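Local structure of putative hydrolase (Chromobacterium violaceum, 3MCW) at residues D11-L16 with Q46-R51. The protein probably acts as a hydrolase of the isochorismatase family, though its substrate is not established. Numbering follows the deposited sequence.
Sequences DKPLLL and QAWRAR. With EDO (1,2-ethanediol), chain K.
The indole of Trp48 lies over Leu15 CB, which presses on one face 3.5 Å from the centroid of the five-membered ring and almost exactly on its normal, a CH-pi contact. With Leu15 CG anti to the backbone N (chi1 -177°), CD2 comes to the same face, beside its rim, 4.0 Å from Trp48 CG. Trp48 NE1 donates to Pro13 O at 2.9 Å with an N-H...O angle of 152°; the oxygen sits near the ring plane, whereas the nitrogen stands 36° out of the carbonyl plane, so the bond does not follow a lone pair. Pro13 CG meets the benzo part of the indole at Trp48 CZ2, 4.1 Å away. The contact joins strand 14-18 to helix 37-51 within a beta-alpha-beta unit completed by strand 55-60; both strands lie in the six-stranded parallel sheet, order 3-2-1-4-5-6, of the isochorismatase-like alpha/beta fold. Ile187 and Leu191 of helix 184-191 also pack on Trp48, as do Leu53 and Val117, burying the indole. Leu15 is paired through its backbone with Pro54 and Ile56. Three residues on from Trp48, Arg51 NH1 donates to O2 of a 1,2-ethanediol at 2.7 Å, probably a molecule from the crystallisation liquor.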
loop_
_atom_site.group_PDB
_atom_site.type_symbol
_atom_site.label_atom_id
_atom_site.label_comp_id
_atom_site.label_asym_id
_atom_site.label_seq_id
_atom_site.Cartn_x
_atom_site.Cartn_y
_atom_site.Cartn_z
ATOM N N ASP A 11 0.335 -24.893 -10.734
ATOM C CA ASP A 11 -0.294 -25.158 -12.020
ATOM C C ASP A 11 -1.631 -24.408 -12.169
ATOM O O ASP A 11 -2.382 -24.634 -13.129
ATOM C CB ASP A 11 -0.469 -26.651 -12.300
ATOM C CG ASP A 11 -1.432 -27.339 -11.343
ATOM O OD1 ASP A 11 -2.076 -26.689 -10.498
ATOM O OD2 ASP A 11 -1.508 -28.575 -11.435
ATOM N N LYS A 12 -1.955 -23.512 -11.233
ATOM C CA LYS A 12 -3.235 -22.824 -11.225
ATOM C C LYS A 12 -3.104 -21.364 -10.835
ATOM O O LYS A 12 -3.855 -20.879 -10.003
ATOM C CB LYS A 12 -4.253 -23.573 -10.339
ATOM C CG LYS A 12 -3.791 -23.830 -8.916
ATOM C CD LYS A 12 -4.827 -24.605 -8.100
ATOM C CE LYS A 12 -4.316 -24.868 -6.700
ATOM N NZ LYS A 12 -5.245 -25.641 -5.811
ATOM N N PRO A 13 -2.175 -20.608 -11.465
ATOM C CA PRO A 13 -2.092 -19.190 -11.151
ATOM C C PRO A 13 -3.416 -18.522 -11.487
ATOM O O PRO A 13 -4.057 -18.821 -12.509
ATOM C CB PRO A 13 -0.948 -18.715 -12.053
ATOM C CG PRO A 13 -0.981 -19.656 -13.228
ATOM C CD PRO A 13 -1.333 -20.980 -12.619
ATOM N N LEU A 14 -3.805 -17.566 -10.655
ATOM C CA LEU A 14 -5.094 -16.907 -10.742
ATOM C C LEU A 14 -4.920 -15.480 -11.265
ATOM O O LEU A 14 -4.140 -14.700 -10.709
ATOM C CB LEU A 14 -5.791 -16.918 -9.364
ATOM C CG LEU A 14 -7.196 -16.293 -9.334
ATOM C CD1 LEU A 14 -8.109 -16.997 -8.345
ATOM C CD2 LEU A 14 -7.166 -14.788 -9.035
ATOM N N LEU A 15 -5.680 -15.140 -12.295
ATOM C CA LEU A 15 -5.668 -13.776 -12.886
ATOM C C LEU A 15 -6.644 -12.908 -12.161
ATOM O O LEU A 15 -7.839 -13.232 -12.081
ATOM C CB LEU A 15 -6.051 -13.865 -14.369
ATOM C CG LEU A 15 -6.005 -12.538 -15.125
ATOM C CD1 LEU A 15 -4.585 -11.965 -15.227
ATOM C CD2 LEU A 15 -6.589 -12.748 -16.533
ATOM N N LEU A 16 -6.141 -11.813 -11.592
ATOM C CA LEU A 16 -6.899 -10.859 -10.817
ATOM C C LEU A 16 -6.886 -9.518 -11.536
ATOM O O LEU A 16 -5.836 -8.860 -11.589
ATOM C CB LEU A 16 -6.270 -10.724 -9.414
ATOM C CG LEU A 16 -7.083 -9.948 -8.390
ATOM C CD1 LEU A 16 -8.319 -10.723 -7.983
ATOM C CD2 LEU A 16 -6.210 -9.658 -7.156
ATOM N N GLN A 46 -7.969 -13.628 -22.283
ATOM C CA GLN A 46 -8.254 -14.638 -23.301
ATOM C C GLN A 46 -7.450 -15.909 -23.068
ATOM O O GLN A 46 -7.973 -17.016 -23.219
ATOM C CB GLN A 46 -7.974 -14.124 -24.706
ATOM C CG GLN A 46 -8.499 -15.108 -25.782
ATOM C CD GLN A 46 -8.138 -14.723 -27.180
ATOM O OE1 GLN A 46 -9.002 -14.555 -28.036
ATOM N NE2 GLN A 46 -6.865 -14.603 -27.440
ATOM N N ALA A 47 -6.172 -15.777 -22.703
ATOM C CA ALA A 47 -5.353 -16.925 -22.414
ATOM C C ALA A 47 -5.870 -17.697 -21.207
ATOM O O ALA A 47 -5.895 -18.945 -21.224
ATOM C CB ALA A 47 -3.913 -16.524 -22.224
ATOM N N TRP A 48 -6.262 -16.988 -20.153
ATOM C CA TRP A 48 -6.807 -17.627 -18.960
ATOM C C TRP A 48 -8.069 -18.393 -19.302
ATOM O O TRP A 48 -8.261 -19.523 -18.835
ATOM C CB TRP A 48 -7.007 -16.616 -17.821
ATOM C CG TRP A 48 -5.988 -16.739 -16.722
ATOM C CD1 TRP A 48 -6.222 -17.328 -15.518
ATOM C CD2 TRP A 48 -4.614 -16.332 -16.717
ATOM N NE1 TRP A 48 -5.074 -17.332 -14.774
ATOM C CE2 TRP A 48 -4.073 -16.739 -15.488
ATOM C CE3 TRP A 48 -3.783 -15.632 -17.613
ATOM C CZ2 TRP A 48 -2.761 -16.463 -15.114
ATOM C CZ3 TRP A 48 -2.462 -15.395 -17.267
ATOM C CH2 TRP A 48 -1.963 -15.799 -16.005
ATOM N N ARG A 49 -8.962 -17.773 -20.043
ATOM C CA ARG A 49 -10.201 -18.418 -20.459
ATOM C C ARG A 49 -9.916 -19.651 -21.323
ATOM O O ARG A 49 -10.497 -20.710 -21.108
ATOM C CB ARG A 49 -11.089 -17.436 -21.220
ATOM C CG ARG A 49 -11.732 -16.396 -20.349
ATOM C CD ARG A 49 -12.396 -15.342 -21.197
ATOM N NE ARG A 49 -13.176 -14.427 -20.354
ATOM C CZ ARG A 49 -13.635 -13.246 -20.716
ATOM N NH1 ARG A 49 -13.368 -12.721 -21.891
ATOM N NH2 ARG A 49 -14.394 -12.569 -19.867
ATOM N N ALA A 50 -9.030 -19.509 -22.298
ATOM C CA ALA A 50 -8.724 -20.598 -23.221
ATOM C C ALA A 50 -8.133 -21.787 -22.480
ATOM O O ALA A 50 -8.404 -22.920 -22.848
ATOM C CB ALA A 50 -7.789 -20.099 -24.318
ATOM N N ARG A 51 -7.356 -21.531 -21.427
ATOM C CA ARG A 51 -6.689 -22.564 -20.655
ATOM C C ARG A 51 -7.541 -23.056 -19.489
ATOM O O ARG A 51 -7.160 -24.031 -18.817
ATOM C CB ARG A 51 -5.327 -22.070 -20.174
ATOM C CG ARG A 51 -4.288 -21.900 -21.299
ATOM C CD ARG A 51 -3.009 -21.323 -20.736
ATOM N NE ARG A 51 -1.956 -21.111 -21.737
ATOM C CZ ARG A 51 -1.201 -22.056 -22.268
ATOM N NH1 ARG A 51 -1.358 -23.334 -21.932
ATOM N NH2 ARG A 51 -0.269 -21.733 -23.177
HETATM C C1 EDO K . -1.492 -24.768 -18.154
HETATM O O1 EDO K . -1.254 -26.194 -18.201
HETATM C C2 EDO K . -2.837 -24.470 -18.732
HETATM O O2 EDO K . -2.860 -24.609 -20.151
#